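Probable acetyltransferases (Chromobacterium violaceum, PDB 3PZJ) probably transfers acetyl groups from acetyl-CoA as a GNAT-family enzyme, perhaps to the N termini of proteins. Local coordinates at residues E157-S162 against R193-F198; L108-M113 against I120-V125; A21-A26 against G152-E157. All blocks are in the same frame, centred on the assembly; numbering follows the deposited sequence.

Contact 1 (E157-S162 against R193-F198)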
loop_
_atom_site.group_PDB
_atom_site.type_symbol
_atom_site.label_atom_id
_atom_site.label_comp_id
_atom_site.label_asym_id
_atom_site.label_seq_id
_atom_site.Cartn_x
_atom_site.Cartn_y
_atom_site.Cartn_z
ATOM N N GLU A 157 -2.876 -1.460 10.194
ATOM C CA GLU A 157 -4.028 -0.977 9.484
ATOM C C GLU A 157 -5.150 -1.983 9.573
ATOM O O GLU A 157 -4.928 -3.141 9.790
ATOM C CB GLU A 157 -3.723 -0.780 8.010
ATOM C CG GLU A 157 -2.991 0.394 7.727
ATOM C CD GLU A 157 -2.772 0.624 6.258
ATOM O OE1 GLU A 157 -2.220 1.645 5.968
ATOM O OE2 GLU A 157 -3.136 -0.186 5.441
ATOM N N TRP A 158 -6.351 -1.487 9.361
ATOM C CA TRP A 158 -7.523 -2.262 9.080
ATOM C C TRP A 158 -8.173 -1.570 7.901
ATOM O O TRP A 158 -8.378 -0.400 7.931
ATOM C CB TRP A 158 -8.460 -2.315 10.276
ATOM C CG TRP A 158 -9.735 -3.109 10.123
ATOM C CD1 TRP A 158 -10.784 -2.832 9.320
ATOM C CD2 TRP A 158 -10.090 -4.284 10.836
ATOM N NE1 TRP A 158 -11.761 -3.758 9.475
ATOM C CE2 TRP A 158 -11.361 -4.665 10.405
ATOM C CE3 TRP A 158 -9.462 -5.048 11.804
ATOM C CZ2 TRP A 158 -12.004 -5.770 10.911
ATOM C CZ3 TRP A 158 -10.101 -6.143 12.282
ATOM C CH2 TRP A 158 -11.357 -6.490 11.846
ATOM N N ARG A 159 -8.447 -2.334 6.866
ATOM C CA ARG A 159 -9.075 -1.796 5.639
ATOM C C ARG A 159 -10.363 -2.576 5.271
ATOM O O ARG A 159 -10.479 -3.780 5.494
ATOM C CB ARG A 159 -8.167 -1.913 4.434
ATOM C CG ARG A 159 -6.976 -1.064 4.485
ATOM C CD ARG A 159 -6.115 -1.116 3.203
ATOM N NE ARG A 159 -4.990 -0.211 3.387
ATOM C CZ ARG A 159 -4.442 0.520 2.430
ATOM N NH1 ARG A 159 -3.385 1.266 2.705
ATOM N NH2 ARG A 159 -4.907 0.423 1.216
ATOM N N CYS A 160 -11.339 -1.873 4.707
ATOM C CA CYS A 160 -12.575 -2.540 4.229
ATOM C C CYS A 160 -13.266 -1.805 3.127
ATOM O O CYS A 160 -13.032 -0.661 2.842
ATOM C CB CYS A 160 -13.548 -2.806 5.391
ATOM S SG CYS A 160 -14.274 -1.364 6.100
ATOM N N ASP A 161 -14.099 -2.537 2.406
ATOM C CA ASP A 161 -14.963 -1.932 1.399
ATOM C C ASP A 161 -15.862 -1.003 2.122
ATOM O O ASP A 161 -16.377 -1.304 3.190
ATOM C CB ASP A 161 -15.714 -3.033 0.618
ATOM C CG ASP A 161 -16.534 -2.500 -0.555
ATOM O OD1 ASP A 161 -17.394 -1.594 -0.345
ATOM O OD2 ASP A 161 -16.339 -3.062 -1.670
ATOM N N SER A 162 -16.059 0.176 1.571
ATOM C CA SER A 162 -16.876 1.178 2.265
ATOM C C SER A 162 -18.317 0.707 2.439
ATOM O O SER A 162 -19.044 1.178 3.342
ATOM C CB SER A 162 -16.854 2.517 1.496
ATOM O OG SER A 162 -17.587 2.355 0.279
ATOM N N ARG A 193 -15.129 -0.320 -5.746
ATOM C CA ARG A 193 -14.844 -0.379 -4.323
ATOM C C ARG A 193 -14.082 0.851 -3.908
ATOM O O ARG A 193 -13.102 1.162 -4.492
ATOM C CB ARG A 193 -13.994 -1.576 -3.960
ATOM C CG ARG A 193 -13.398 -1.438 -2.596
ATOM C CD ARG A 193 -13.049 -2.751 -1.941
ATOM N NE ARG A 193 -12.056 -2.570 -0.904
ATOM C CZ ARG A 193 -11.578 -3.499 -0.101
ATOM N NH1 ARG A 193 -10.690 -3.154 0.773
ATOM N NH2 ARG A 193 -11.954 -4.742 -0.164
ATOM N N ASP A 194 -14.589 1.549 -2.915
ATOM C CA ASP A 194 -13.866 2.566 -2.194
ATOM C C ASP A 194 -13.445 1.900 -0.923
ATOM O O ASP A 194 -14.237 1.205 -0.234
ATOM C CB ASP A 194 -14.784 3.751 -1.778
ATOM C CG ASP A 194 -15.473 4.458 -2.954
ATOM O OD1 ASP A 194 -15.011 4.492 -4.093
ATOM O OD2 ASP A 194 -16.491 5.031 -2.700
ATOM N N THR A 195 -12.220 2.137 -0.514
ATOM C CA THR A 195 -11.681 1.508 0.659
ATOM C C THR A 195 -11.548 2.433 1.846
ATOM O O THR A 195 -10.885 3.384 1.761
ATOM C CB THR A 195 -10.298 0.964 0.363
ATOM O OG1 THR A 195 -10.405 -0.073 -0.587
ATOM C CG2 THR A 195 -9.668 0.455 1.641
ATOM N N HIS A 196 -12.146 2.086 2.967
ATOM C CA HIS A 196 -11.890 2.806 4.201
ATOM C C HIS A 196 -10.582 2.313 4.818
ATOM O O HIS A 196 -10.359 1.056 4.905
ATOM C CB HIS A 196 -12.997 2.526 5.244
ATOM C CG HIS A 196 -14.357 3.103 4.937
ATOM N ND1 HIS A 196 -14.564 4.270 4.237
ATOM C CD2 HIS A 196 -15.592 2.678 5.339
ATOM C CE1 HIS A 196 -15.872 4.531 4.203
ATOM N NE2 HIS A 196 -16.511 3.570 4.846
ATOM N N VAL A 197 -9.748 3.253 5.284
ATOM C CA VAL A 197 -8.504 2.929 5.986
ATOM C C VAL A 197 -8.582 3.393 7.413
ATOM O O VAL A 197 -8.931 4.572 7.702
ATOM C CB VAL A 197 -7.260 3.551 5.298
ATOM C CG1 VAL A 197 -5.958 3.166 6.075
ATOM C CG2 VAL A 197 -7.172 3.118 3.830
ATOM N N PHE A 198 -8.320 2.452 8.321
ATOM C CA PHE A 198 -8.265 2.669 9.721
ATOM C C PHE A 198 -6.862 2.275 10.222
ATOM O O PHE A 198 -6.241 1.443 9.616
ATOM C CB PHE A 198 -9.242 1.782 10.461
ATOM C CG PHE A 198 -10.677 1.954 10.066
ATOM C CD1 PHE A 198 -11.536 2.748 10.831
ATOM C CD2 PHE A 198 -11.215 1.246 9.000
ATOM C CE1 PHE A 198 -12.886 2.874 10.480
ATOM C CE2 PHE A 198 -12.539 1.379 8.665
ATOM C CZ PHE A 198 -13.363 2.230 9.377
HETATM O O HOH W 1 -9.279 -4.884 2.629
HETATM O O HOH W 2 -17.265 0.807 -1.933
HETATM O O HOH W 3 -19.111 4.127 5.139
#
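S162 CB sits over one face of the H196 imidazole, 3.7 Å from the ring centroid and displaced toward CE1 and NE2. This is a CH-pi contact. A water lies in the ring plane, 2.7 Å from H196 NE2, while ND1 is bonded to T181. The sulfur of C160 comes to the edge of the H196 ring and also to the edge of F198, where C160 SG is 4.1 Å from F198 CE2. W158 CG is anti to its backbone N (chi1 -180°), and the indole meets F198 obliquely. The closest atoms there are W158 CD1 and F198 CD2, at 4.1 Å, with the ring planes 85° apart. These four residues, W158, C160, H196 and F198, share one face of the sheet.

The extended chain of R193 carries its guanidinium flat over the backbone, with D161 N above the centre of the group. R193 NE donates in the guanidinium plane to T195 OG1 at 3.0 Å. D161 OD2 touches the aliphatic part of the same arginine, 3.3 Å from R193 CD, and its carboxylate forms no salt bridge with it. D161 OD1 is held by R163 N.

On the R159 and V197 face, V197 CG2 lies over the centre of the R159 guanidinium. R159 NE donates to E157 OE2 at 2.8 Å in a salt bridge. R155 NH2 binds the other oxygen, E157 OE1. The backbones are antiparallel, linked by five hydrogen bonds, the last from S162 N to D194 O at 2.8 Å.

The pairing belongs to the C-terminal half of the GNAT-type mixed sheet. Strand 191-201 lies between 155-161 and 177-188, antiparallel to both. Helix 165-174 packs on W158, C160 and F198. On the other face, V197 also meets L182 of the second subunit.

Contact 2 (L108-M113 against I120-V125); sequences LGYRQM and IEIGHV. With EDO (1,2-ethanediol), chain D.
I120 CD1 lies over one face of the Y110 ring, 3.8 Å from its centroid. E121 O is at the edge of that ring, near its plane, and I122 CG1 approaches obliquely. The R111 guanidinium has Q112 CG over one face. E121 OE2 lies at its edge in plane, and H124 CE1 also comes to the edge. The H124 ring has O2 of a bound 1,2-ethanediol over one face.

R111 and E121 run side by side, their flat groups 75° apart. R111 NH1 reaches both carboxylate oxygens, 3.1 Å from E121 OE1 and 3.2 Å from E121 OE2. This is a salt bridge, but both hydrogen bonds are weak. A bend at chi3 (-55°) turns R111 NE back toward H124.

H124 N donates to ethanediol O2 at 3.0 Å. G123 CA is 3.3 Å from the same oxygen. G109 pairs with G123 while L108 lies opposite V125, leaving H124 as the extra residue, consistent with a beta bulge. In GNAT enzymes the strand equivalent to 119-127, with its bulge, binds acetyl-CoA through its backbone. The diol, probably from the crystallisation liquor, may mark that pocket.

Strands 106-114 and 119-127 form an antiparallel hairpin inside the sheet. Helix 135-150 covers the L108, Y110 and I122 side, and Y110 OH bonds to L144 O. Strands 92-98 and 155-161 flank the hairpin.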
loop_
_atom_site.group_PDB
_atom_site.type_symbol
_atom_site.label_atom_id
_atom_site.label_comp_id
_atom_site.label_asym_id
_atom_site.label_seq_id
_atom_site.Cartn_x
_atom_site.Cartn_y
_atom_site.Cartn_z
ATOM N N LEU A 108 -7.633 -15.479 9.863
ATOM C CA LEU A 108 -7.222 -14.094 9.724
ATOM C C LEU A 108 -5.704 -13.982 9.740
ATOM O O LEU A 108 -5.051 -14.915 9.955
ATOM C CB LEU A 108 -7.834 -13.223 10.805
ATOM C CG LEU A 108 -7.135 -13.143 12.122
ATOM C CD1 LEU A 108 -7.616 -11.960 12.918
ATOM C CD2 LEU A 108 -7.247 -14.382 12.861
ATOM N N GLY A 109 -5.166 -12.826 9.442
ATOM C CA GLY A 109 -3.740 -12.660 9.466
ATOM C C GLY A 109 -3.231 -11.279 9.160
ATOM O O GLY A 109 -3.947 -10.346 9.326
ATOM N N TYR A 110 -1.987 -11.194 8.718
ATOM C CA TYR A 110 -1.356 -9.964 8.343
ATOM C C TYR A 110 -1.204 -9.948 6.821
ATOM O O TYR A 110 -0.973 -10.993 6.157
ATOM C CB TYR A 110 0.016 -9.907 8.980
ATOM C CG TYR A 110 0.064 -9.981 10.511
ATOM C CD1 TYR A 110 -0.542 -9.020 11.296
ATOM C CD2 TYR A 110 0.792 -10.989 11.164
ATOM C CE1 TYR A 110 -0.409 -9.042 12.683
ATOM C CE2 TYR A 110 0.890 -11.024 12.572
ATOM C CZ TYR A 110 0.276 -10.056 13.292
ATOM O OH TYR A 110 0.421 -10.074 14.633
ATOM N N ARG A 111 -1.297 -8.752 6.249
ATOM C CA ARG A 111 -0.865 -8.575 4.894
ATOM C C ARG A 111 -0.187 -7.251 4.756
ATOM O O ARG A 111 -0.147 -6.416 5.693
ATOM C CB ARG A 111 -2.027 -8.658 3.924
ATOM C CG ARG A 111 -3.086 -7.557 4.215
ATOM C CD ARG A 111 -4.414 -7.813 3.387
ATOM N NE ARG A 111 -4.123 -7.914 1.976
ATOM C CZ ARG A 111 -4.056 -6.889 1.099
ATOM N NH1 ARG A 111 -4.301 -5.630 1.455
ATOM N NH2 ARG A 111 -3.745 -7.116 -0.185
ATOM N N GLN A 112 0.404 -7.077 3.602
ATOM C CA GLN A 112 1.178 -5.852 3.314
ATOM C C GLN A 112 2.189 -5.567 4.473
ATOM O O GLN A 112 2.286 -4.444 4.912
ATOM C CB GLN A 112 0.228 -4.641 3.081
ATOM C CG GLN A 112 -0.720 -4.798 1.915
ATOM C CD GLN A 112 0.015 -4.827 0.619
ATOM O OE1 GLN A 112 0.185 -5.888 -0.011
ATOM N NE2 GLN A 112 0.471 -3.697 0.212
HETATM N N MSE A 113 2.877 -6.592 4.975
HETATM C CA MSE A 113 3.908 -6.410 5.986
HETATM C C MSE A 113 5.090 -5.658 5.332
HETATM O O MSE A 113 5.600 -6.060 4.218
HETATM C CB MSE A 113 4.374 -7.758 6.526
HETATM C CG MSE A 113 5.650 -7.697 7.329
HETATM SE SE MSE A 113 6.091 -9.462 7.921
HETATM C CE MSE A 113 4.422 -10.001 8.819
ATOM N N ILE A 120 2.072 -2.656 9.016
ATOM C CA ILE A 120 1.416 -3.939 8.736
ATOM C C ILE A 120 -0.095 -3.703 8.649
ATOM O O ILE A 120 -0.560 -2.652 9.119
ATOM C CB ILE A 120 1.777 -4.980 9.831
ATOM C CG1 ILE A 120 1.510 -6.397 9.364
ATOM C CG2 ILE A 120 1.204 -4.601 11.218
ATOM C CD1 ILE A 120 2.422 -7.507 10.154
ATOM N N GLU A 121 -0.822 -4.685 8.088
ATOM C CA GLU A 121 -2.270 -4.609 7.952
ATOM C C GLU A 121 -2.857 -5.906 8.509
ATOM O O GLU A 121 -2.311 -6.962 8.173
ATOM C CB GLU A 121 -2.592 -4.447 6.512
ATOM C CG GLU A 121 -4.096 -4.365 6.197
ATOM C CD GLU A 121 -4.373 -4.276 4.701
ATOM O OE1 GLU A 121 -3.534 -3.842 3.894
ATOM O OE2 GLU A 121 -5.452 -4.742 4.336
ATOM N N ILE A 122 -3.844 -5.841 9.432
ATOM C CA ILE A 122 -4.617 -7.019 9.817
ATOM C C ILE A 122 -5.721 -7.151 8.779
ATOM O O ILE A 122 -6.450 -6.214 8.555
ATOM C CB ILE A 122 -5.162 -6.900 11.252
ATOM C CG1 ILE A 122 -4.015 -7.146 12.226
ATOM C CG2 ILE A 122 -6.241 -7.900 11.555
ATOM C CD1 ILE A 122 -4.233 -6.647 13.625
ATOM N N GLY A 123 -5.774 -8.296 8.130
ATOM C CA GLY A 123 -6.764 -8.592 7.151
ATOM C C GLY A 123 -7.073 -10.043 6.997
ATOM O O GLY A 123 -6.763 -10.834 7.880
ATOM N N HIS A 124 -7.767 -10.329 5.911
ATOM C CA HIS A 124 -8.326 -11.596 5.620
ATOM C C HIS A 124 -9.097 -12.117 6.816
ATOM O O HIS A 124 -9.058 -13.317 7.146
ATOM C CB HIS A 124 -7.187 -12.569 5.221
ATOM C CG HIS A 124 -6.607 -12.290 3.883
ATOM N ND1 HIS A 124 -5.288 -11.960 3.732
ATOM C CD2 HIS A 124 -7.136 -12.309 2.633
ATOM C CE1 HIS A 124 -5.037 -11.728 2.449
ATOM N NE2 HIS A 124 -6.141 -11.918 1.758
ATOM N N VAL A 125 -9.926 -11.234 7.402
ATOM C CA VAL A 125 -10.692 -11.612 8.562
ATOM C C VAL A 125 -11.927 -12.343 8.112
ATOM O O VAL A 125 -12.848 -11.753 7.473
ATOM C CB VAL A 125 -11.096 -10.405 9.410
ATOM C CG1 VAL A 125 -12.023 -10.801 10.639
ATOM C CG2 VAL A 125 -9.889 -9.551 9.799
HETATM C C1 EDO D . -9.178 -9.369 2.997
HETATM O O1 EDO D . -10.347 -10.005 3.453
HETATM C C2 EDO D . -8.974 -8.107 3.796
HETATM O O2 EDO D . -7.589 -7.996 3.977
#

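Contact 3 (A21-A26 against G152-E157); sequences AGWRSA and GYRRCE
G152 and R24 are joined by a water that donates to both carbonyls, 2.7 Å from R24 O and 2.9 Å from G152 O. No hydrogen bond runs directly between the two segments. A26 instead sets its methyl over the centre of the Y153 ring. A26 CB is 3.4 Å from the ring centroid and 10° off its normal, a close CH-pi contact. The same methyl touches the backbone of G152, with A26 CB 3.7 Å from G152 C.

W23 supplies the second patch. Its CG is anti to the backbone N (chi1 171°). The side chains of W23 and R154 cross at a slant, with W23 CZ3 nearest R154 CD, at 3.6 Å.

G152, with positive phi, completes the Schellman motif that follows helix 135-150, so the N-terminal segment packs at a helix end. V187 of the second subunit packs on both W23 and R154.

The polar ends have partners elsewhere: G27 O for Y153 OH, and N192 of the second subunit for R154 NH2. W23 O also bonds to R190 of the second subunit, so the N-terminal segment meets both its own chain and the dimer partner. With no hydrogen bond across it, the direct contact is largely apolar: a methyl on a ring, supplemented by one water bridge.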
loop_
_atom_site.group_PDB
_atom_site.type_symbol
_atom_site.label_atom_id
_atom_site.label_comp_id
_atom_site.label_asym_id
_atom_site.label_seq_id
_atom_site.Cartn_x
_atom_site.Cartn_y
_atom_site.Cartn_z
ATOM N N ALA A 21 14.321 6.784 18.703
ATOM C CA ALA A 21 15.418 6.121 19.453
ATOM C C ALA A 21 15.329 4.604 19.311
ATOM O O ALA A 21 14.246 3.996 19.496
ATOM C CB ALA A 21 15.393 6.517 20.947
ATOM N N GLY A 22 16.448 3.996 18.958
ATOM C CA GLY A 22 16.524 2.562 18.877
ATOM C C GLY A 22 15.582 2.020 17.812
ATOM O O GLY A 22 15.005 0.926 18.001
ATOM N N TRP A 23 15.410 2.766 16.711
ATOM C CA TRP A 23 14.619 2.243 15.584
ATOM C C TRP A 23 15.363 1.083 14.910
ATOM O O TRP A 23 16.590 1.133 14.699
ATOM C CB TRP A 23 14.290 3.319 14.534
ATOM C CG TRP A 23 13.697 2.686 13.330
ATOM C CD1 TRP A 23 14.297 2.541 12.107
ATOM C CD2 TRP A 23 12.470 1.929 13.270
ATOM N NE1 TRP A 23 13.489 1.805 11.274
ATOM C CE2 TRP A 23 12.346 1.444 11.945
ATOM C CE3 TRP A 23 11.460 1.634 14.202
ATOM C CZ2 TRP A 23 11.284 0.658 11.531
ATOM C CZ3 TRP A 23 10.365 0.878 13.770
ATOM C CH2 TRP A 23 10.310 0.385 12.455
ATOM N N ARG A 24 14.646 0.008 14.644
ATOM C CA ARG A 24 15.136 -1.050 13.757
ATOM C C ARG A 24 13.963 -1.704 13.028
ATOM O O ARG A 24 12.789 -1.499 13.446
ATOM C CB ARG A 24 15.860 -2.115 14.519
ATOM C CG ARG A 24 15.010 -2.917 15.468
ATOM C CD ARG A 24 15.957 -3.896 16.125
ATOM N NE ARG A 24 15.345 -4.596 17.230
ATOM C CZ ARG A 24 15.319 -5.917 17.373
ATOM N NH1 ARG A 24 15.890 -6.740 16.493
ATOM N NH2 ARG A 24 14.717 -6.422 18.437
ATOM N N SER A 25 14.259 -2.502 11.994
ATOM C CA SER A 25 13.176 -3.174 11.294
ATOM C C SER A 25 12.361 -4.027 12.255
ATOM O O SER A 25 12.889 -4.629 13.219
ATOM C CB SER A 25 13.657 -4.051 10.176
ATOM O OG SER A 25 14.328 -3.256 9.195
ATOM N N ALA A 26 11.043 -4.066 11.984
ATOM C CA ALA A 26 10.160 -4.931 12.753
ATOM C C ALA A 26 10.365 -6.418 12.375
ATOM O O ALA A 26 10.911 -6.771 11.278
ATOM C CB ALA A 26 8.683 -4.484 12.524
ATOM N N GLY A 152 7.567 -4.985 17.114
ATOM C CA GLY A 152 8.124 -3.705 16.764
ATOM C C GLY A 152 7.451 -2.915 15.671
ATOM O O GLY A 152 8.004 -1.900 15.183
ATOM N N TYR A 153 6.237 -3.340 15.311
ATOM C CA TYR A 153 5.395 -2.545 14.336
ATOM C C TYR A 153 4.955 -1.249 14.990
ATOM O O TYR A 153 4.640 -1.191 16.228
ATOM C CB TYR A 153 4.236 -3.387 13.688
ATOM C CG TYR A 153 4.784 -4.382 12.713
ATOM C CD1 TYR A 153 5.006 -4.034 11.372
ATOM C CD2 TYR A 153 5.221 -5.619 13.154
ATOM C CE1 TYR A 153 5.558 -4.956 10.476
ATOM C CE2 TYR A 153 5.844 -6.538 12.308
ATOM C CZ TYR A 153 6.060 -6.166 10.983
ATOM O OH TYR A 153 6.600 -7.080 10.190
ATOM N N ARG A 154 4.953 -0.194 14.196
ATOM C CA ARG A 154 4.521 1.169 14.606
ATOM C C ARG A 154 3.088 1.509 14.204
ATOM O O ARG A 154 2.469 2.360 14.803
ATOM C CB ARG A 154 5.441 2.220 13.947
ATOM C CG ARG A 154 6.840 2.160 14.412
ATOM C CD ARG A 154 7.698 3.233 13.800
ATOM N NE ARG A 154 7.376 4.482 14.362
ATOM C CZ ARG A 154 7.022 5.574 13.710
ATOM N NH1 ARG A 154 6.839 5.583 12.421
ATOM N NH2 ARG A 154 6.758 6.676 14.422
ATOM N N ARG A 155 2.564 0.829 13.203
ATOM C CA ARG A 155 1.286 1.143 12.612
ATOM C C ARG A 155 0.626 -0.197 12.177
ATOM O O ARG A 155 1.269 -0.975 11.449
ATOM C CB ARG A 155 1.548 1.994 11.354
ATOM C CG ARG A 155 0.297 2.296 10.510
ATOM C CD ARG A 155 0.645 2.865 9.137
ATOM N NE ARG A 155 -0.516 2.989 8.277
ATOM C CZ ARG A 155 -1.574 3.820 8.496
ATOM N NH1 ARG A 155 -1.603 4.715 9.464
ATOM N NH2 ARG A 155 -2.617 3.741 7.718
ATOM N N CYS A 156 -0.607 -0.445 12.591
ATOM C CA CYS A 156 -1.387 -1.589 12.262
ATOM C C CYS A 156 -2.647 -1.152 11.453
ATOM O O CYS A 156 -3.303 -0.382 12.096
ATOM C CB CYS A 156 -1.776 -2.466 13.456
ATOM S SG CYS A 156 -0.424 -3.446 14.140
ATOM N N GLU A 157 -2.876 -1.460 10.194
ATOM C CA GLU A 157 -4.028 -0.977 9.484
ATOM C C GLU A 157 -5.150 -1.983 9.573
ATOM O O GLU A 157 -4.928 -3.141 9.790
ATOM C CB GLU A 157 -3.723 -0.780 8.010
ATOM C CG GLU A 157 -2.991 0.394 7.727
ATOM C CD GLU A 157 -2.772 0.624 6.258
ATOM O OE1 GLU A 157 -2.220 1.645 5.968
ATOM O OE2 GLU A 157 -3.136 -0.186 5.441
HETATM O O HOH W 4 10.831 -2.319 15.169
#

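From the N terminus, contact 3 opens at 21-26, in the loop before the first strand. Contact 2 lies nested inside the loop that contact 3 closes. It is a short hairpin closure between strands 106-114 and 119-127. The chain then runs through helix 135-150 to 152-157, where contact 3 closes. Contact 1 follows in series, starting at the shared E157, and closes at 193-198 after helix 165-174 and strand 177-188. No loops cross. Strand 155-161 joins contacts 1 and 2 in one continuous sheet: E157 N and O pair with I120 O and I122 N. The loop leading into that strand carries contact 3, with the N-terminal segment packed where the chain enters it.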